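Local coordinates for tail spike protein gp49 (Pseudomonas phage LKA1, PDB 4RU4) that cleaves the O-specific polysaccharide of Pseudomonas as a lyase, as part of the phage tailspike that degrades the host cell envelope during entry, at the interface of chains A and B. Residues are numbered along the deposited sequence; one frame, centred on the assembly and turned at random. Chains: chain A/B, tail spike protein gp49.

Contact 1: the interface of chains A and B. Residues chain A 489, 492, 515, 537-538; chain B 485, 511, 601-602.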
loop_
_atom_site.group_PDB
_atom_site.type_symbol
_atom_site.label_atom_id
_atom_site.label_comp_id
_atom_site.label_asym_id
_atom_site.label_seq_id
_atom_site.Cartn_x
_atom_site.Cartn_y
_atom_site.Cartn_z
ATOM N N LEU A 489 3.716 -21.681 -2.259
ATOM C CA LEU A 489 5.031 -21.082 -2.482
ATOM C C LEU A 489 5.488 -21.382 -3.920
ATOM O O LEU A 489 5.334 -22.513 -4.420
ATOM C CB LEU A 489 6.056 -21.617 -1.447
ATOM C CG LEU A 489 5.731 -21.341 0.027
ATOM C CD1 LEU A 489 6.884 -21.781 0.966
ATOM C CD2 LEU A 489 5.433 -19.846 0.220
ATOM N N LEU A 492 10.467 -23.112 -5.175
ATOM C CA LEU A 492 11.213 -24.041 -4.320
ATOM C C LEU A 492 11.916 -25.080 -5.197
ATOM O O LEU A 492 11.275 -25.709 -6.049
ATOM C CB LEU A 492 10.261 -24.770 -3.374
ATOM C CG LEU A 492 9.541 -23.904 -2.336
ATOM C CD1 LEU A 492 8.487 -24.734 -1.606
ATOM C CD2 LEU A 492 10.551 -23.349 -1.359
ATOM N N LEU A 515 2.063 -32.692 -3.184
ATOM C CA LEU A 515 2.925 -33.146 -4.272
ATOM C C LEU A 515 2.264 -34.374 -4.878
ATOM O O LEU A 515 1.524 -35.088 -4.195
ATOM C CB LEU A 515 4.320 -33.509 -3.747
ATOM C CG LEU A 515 5.191 -32.317 -3.325
ATOM C CD1 LEU A 515 6.480 -32.776 -2.634
ATOM C CD2 LEU A 515 5.509 -31.438 -4.531
ATOM N N ARG A 537 9.429 -34.470 -3.995
ATOM C CA ARG A 537 10.213 -33.306 -4.368
ATOM C C ARG A 537 10.647 -32.521 -3.119
ATOM O O ARG A 537 11.728 -31.945 -3.095
ATOM C CB ARG A 537 9.410 -32.394 -5.299
ATOM C CG ARG A 537 10.209 -31.170 -5.843
ATOM C CD ARG A 537 9.265 -30.161 -6.540
ATOM N NE ARG A 537 9.947 -28.895 -6.863
ATOM C CZ ARG A 537 10.653 -28.684 -7.977
ATOM N NH1 ARG A 537 10.785 -29.648 -8.899
ATOM N NH2 ARG A 537 11.246 -27.513 -8.166
ATOM N N TYR A 538 9.799 -32.505 -2.095
ATOM C CA TYR A 538 10.136 -31.883 -0.817
ATOM C C TYR A 538 10.017 -32.933 0.278
ATOM O O TYR A 538 9.184 -33.853 0.182
ATOM C CB TYR A 538 9.180 -30.736 -0.477
ATOM C CG TYR A 538 8.965 -29.783 -1.617
ATOM C CD1 TYR A 538 10.046 -29.373 -2.392
ATOM C CD2 TYR A 538 7.691 -29.333 -1.953
ATOM C CE1 TYR A 538 9.878 -28.521 -3.454
ATOM C CE2 TYR A 538 7.507 -28.462 -3.036
ATOM C CZ TYR A 538 8.617 -28.063 -3.766
ATOM O OH TYR A 538 8.490 -27.234 -4.852
ATOM N N ILE B 485 2.565 -21.935 -12.397
ATOM C CA ILE B 485 1.601 -22.099 -11.301
ATOM C C ILE B 485 0.343 -21.288 -11.583
ATOM O O ILE B 485 0.425 -20.093 -11.885
ATOM C CB ILE B 485 2.240 -21.641 -9.960
ATOM C CG1 ILE B 485 3.308 -22.646 -9.546
ATOM C CG2 ILE B 485 1.170 -21.486 -8.849
ATOM C CD1 ILE B 485 4.256 -22.142 -8.427
ATOM N N ARG B 511 1.809 -26.479 -11.240
ATOM C CA ARG B 511 0.750 -26.604 -10.247
ATOM C C ARG B 511 -0.549 -26.066 -10.859
ATOM O O ARG B 511 -0.570 -24.938 -11.356
ATOM C CB ARG B 511 1.117 -25.837 -8.960
ATOM C CG ARG B 511 0.134 -26.016 -7.830
ATOM C CD ARG B 511 0.471 -25.123 -6.634
ATOM N NE ARG B 511 1.852 -25.229 -6.252
ATOM C CZ ARG B 511 2.598 -24.225 -5.788
ATOM N NH1 ARG B 511 2.109 -23.002 -5.565
ATOM N NH2 ARG B 511 3.853 -24.482 -5.501
ATOM N N GLU B 601 3.201 -30.603 -9.175
ATOM C CA GLU B 601 4.598 -30.921 -9.452
ATOM C C GLU B 601 5.605 -29.961 -8.795
ATOM O O GLU B 601 6.811 -30.174 -8.876
ATOM C CB GLU B 601 4.815 -30.950 -10.965
ATOM C CG GLU B 601 4.002 -32.048 -11.671
ATOM C CD GLU B 601 4.086 -31.944 -13.173
ATOM O OE1 GLU B 601 4.589 -30.908 -13.660
ATOM O OE2 GLU B 601 3.635 -32.888 -13.864
ATOM N N VAL B 602 5.127 -28.893 -8.166
ATOM C CA VAL B 602 6.046 -27.908 -7.615
ATOM C C VAL B 602 5.380 -27.207 -6.429
ATOM O O VAL B 602 4.148 -27.284 -6.254
ATOM C CB VAL B 602 6.537 -26.932 -8.705
ATOM C CG1 VAL B 602 5.404 -26.047 -9.220
ATOM C CG2 VAL B 602 7.726 -26.075 -8.216
ATOM O OXT VAL B 602 6.067 -26.587 -5.618
HETATM O O HOH W 1 7.536 -23.996 -5.344
#
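B:Val602 lays its CG2 methyl against the guanidinium of A:Arg537, 3.9 Å from CZ. The two side chains run alongside each other and point the same way. A:Arg537 gets there with an extended chain, CG anti to the backbone N (chi1 -175°). Its CD also packs near the carbonyl O of B:Glu601. B:Val602 is the last residue of its chain, so here the C-terminus of one spike subunit tucks against its neighbour. Its terminal carboxylate sits just beyond this small apolar centre. A:Tyr538 meets that carboxylate with the edge of its ring. Its phenol OH donates to B:Val602 OXT at 2.6 Å, and OXT lies in the ring plane. From within chain A, A:Arg537 NE donates to A:Tyr538 OH at 3.0 Å, which probably polarises the phenol. A:Arg537 NH2 donates to A:Leu492 O in the carbonyl plane and holds the guanidinium in place. The other carboxylate oxygen, B:Val602 O, is gripped side-on by B:Arg511. NE (3.1 Å) and NH2 (2.9 Å) of that guanidinium both reach B:Val602 O, from one face of the carboxylate plane. A bend at chi3 (-49°) turns this guanidinium edge-on to the carboxylate. CD1 of B:Ile485 lies over one guanidinium face, toward its rim. At the polar rim, water 1 joins B:Val602 OXT to A:Leu492 N and A:Leu489 O. B:Arg511 NH2 also donates across to the backbone A:Leu489 O at 2.7 Å, almost straight at the hydrogen (174°).

Contact 2: the interface of chains A and B. Residues chain A 264, 289, 320-321; chain B 174, 184.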
loop_
_atom_site.group_PDB
_atom_site.type_symbol
_atom_site.label_atom_id
_atom_site.label_comp_id
_atom_site.label_asym_id
_atom_site.label_seq_id
_atom_site.Cartn_x
_atom_site.Cartn_y
_atom_site.Cartn_z
ATOM N N ILE A 264 25.665 10.686 10.595
ATOM C CA ILE A 264 26.893 9.906 10.464
ATOM C C ILE A 264 27.167 9.130 11.754
ATOM O O ILE A 264 27.809 8.072 11.747
ATOM C CB ILE A 264 28.054 10.865 10.112
ATOM C CG1 ILE A 264 27.886 11.342 8.665
ATOM C CG2 ILE A 264 29.418 10.247 10.344
ATOM C CD1 ILE A 264 28.837 12.487 8.285
ATOM N N TYR A 289 19.484 8.516 6.191
ATOM C CA TYR A 289 20.624 7.653 6.480
ATOM C C TYR A 289 21.015 7.845 7.945
ATOM O O TYR A 289 21.065 8.984 8.430
ATOM C CB TYR A 289 21.842 8.049 5.635
ATOM C CG TYR A 289 23.085 7.369 6.148
ATOM C CD1 TYR A 289 23.361 6.048 5.799
ATOM C CD2 TYR A 289 23.952 8.010 7.044
ATOM C CE1 TYR A 289 24.472 5.399 6.311
ATOM C CE2 TYR A 289 25.059 7.358 7.566
ATOM C CZ TYR A 289 25.313 6.052 7.189
ATOM O OH TYR A 289 26.418 5.402 7.681
ATOM N N ASN A 320 21.425 2.452 6.107
ATOM C CA ASN A 320 22.340 2.505 7.247
ATOM C C ASN A 320 23.777 2.093 6.860
ATOM O O ASN A 320 24.071 1.867 5.675
ATOM C CB ASN A 320 21.779 1.728 8.450
ATOM C CG ASN A 320 22.074 0.230 8.385
ATOM O OD1 ASN A 320 22.314 -0.325 7.310
ATOM N ND2 ASN A 320 22.010 -0.443 9.561
ATOM N N ASP A 321 24.678 2.082 7.843
ATOM C CA ASP A 321 26.032 1.560 7.661
ATOM C C ASP A 321 25.972 0.048 7.784
ATOM O O ASP A 321 25.746 -0.483 8.882
ATOM C CB ASP A 321 26.958 2.123 8.748
ATOM C CG ASP A 321 28.417 1.617 8.636
ATOM O OD1 ASP A 321 28.715 0.710 7.826
ATOM O OD2 ASP A 321 29.267 2.154 9.382
ATOM N N ARG B 174 29.644 7.002 2.220
ATOM C CA ARG B 174 29.562 6.786 3.646
ATOM C C ARG B 174 30.786 7.335 4.368
ATOM O O ARG B 174 30.656 8.062 5.352
ATOM C CB ARG B 174 29.450 5.291 3.967
ATOM C CG ARG B 174 29.133 5.047 5.424
ATOM C CD ARG B 174 28.845 3.576 5.684
ATOM N NE ARG B 174 30.056 2.806 5.904
ATOM C CZ ARG B 174 30.383 1.697 5.245
ATOM N NH1 ARG B 174 29.596 1.202 4.276
ATOM N NH2 ARG B 174 31.519 1.080 5.558
ATOM N N ARG B 184 26.792 4.063 1.055
ATOM C CA ARG B 184 25.679 3.851 1.967
ATOM C C ARG B 184 24.679 2.732 1.597
ATOM O O ARG B 184 23.936 2.279 2.460
ATOM C CB ARG B 184 24.953 5.180 2.228
ATOM C CG ARG B 184 25.834 6.191 2.958
ATOM C CD ARG B 184 25.162 7.554 3.134
ATOM N NE ARG B 184 25.920 8.305 4.144
ATOM C CZ ARG B 184 25.734 9.594 4.397
ATOM N NH1 ARG B 184 24.827 10.256 3.714
ATOM N NH2 ARG B 184 26.436 10.216 5.331
HETATM O O HOH W 2 26.301 1.208 4.340
HETATM O O HOH W 3 22.518 0.373 3.684
#
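B:Arg184 lies flat over one face of the A:Tyr289 ring, where the pectin lyase-like beta-helix of chain A packs against chain B. Its guanidinium NE sits above the ring centre, 3.4 Å from the centroid, in a cation-pi contact. The guanidinium and ring planes are 11° apart, while the two side chains cross at about a right angle. The extended arginine chain (chi3 165°) spans the ring: CG and CD pass over the CD1 and CE1 side, and the guanidinium covers CD2. B:Arg184 CD comes to 3.6 Å from A:Tyr289 CD1. Past the ring, NH2 of the arginine touches CG1 of A:Ile264. This is the tightly packed part. The phenol OH at the ring tip meets CG and CD of B:Arg174. That second arginine bends at chi3 (85°), which turns its guanidinium face toward A:Asp321. The carboxylate oxygen OD1 lies above the centre of this face, 3.1 Å from B:Arg174 NE. The N-H does not point at OD1, so charge and not a hydrogen bond makes this salt bridge. The loose side is wet. There the backbone oxygens A:Asn320 O and B:Arg184 O face each other at 3.2 Å. Both can only accept. Water 2 sits on A:Asn320 O and meets NH1 of B:Arg174; its link to B:Arg184 O is weak. Water 3 bridges the two carbonyls, 2.9 Å from A:Asn320 O and 2.7 Å from B:Arg184 O.

The C-alpha centres of contact 1 and contact 2 lie about 40 Å apart along the same A-B interface, and they share no residue. Contact 1 joins the C-terminus of chain B to loops of chain A, with B:Arg511 from strand 510-522. In contact 2, strands 287-290 and 317-320 of chain A, in the pectin lyase-like region, contribute A:Tyr289 and A:Asn320, and strand 168-177 of chain B contributes B:Arg174. The deposited assembly holds three copies. Contact between non-equivalent surfaces fits a trimeric spike. Separate contacts along its length probably help keep neighbouring subunits in register.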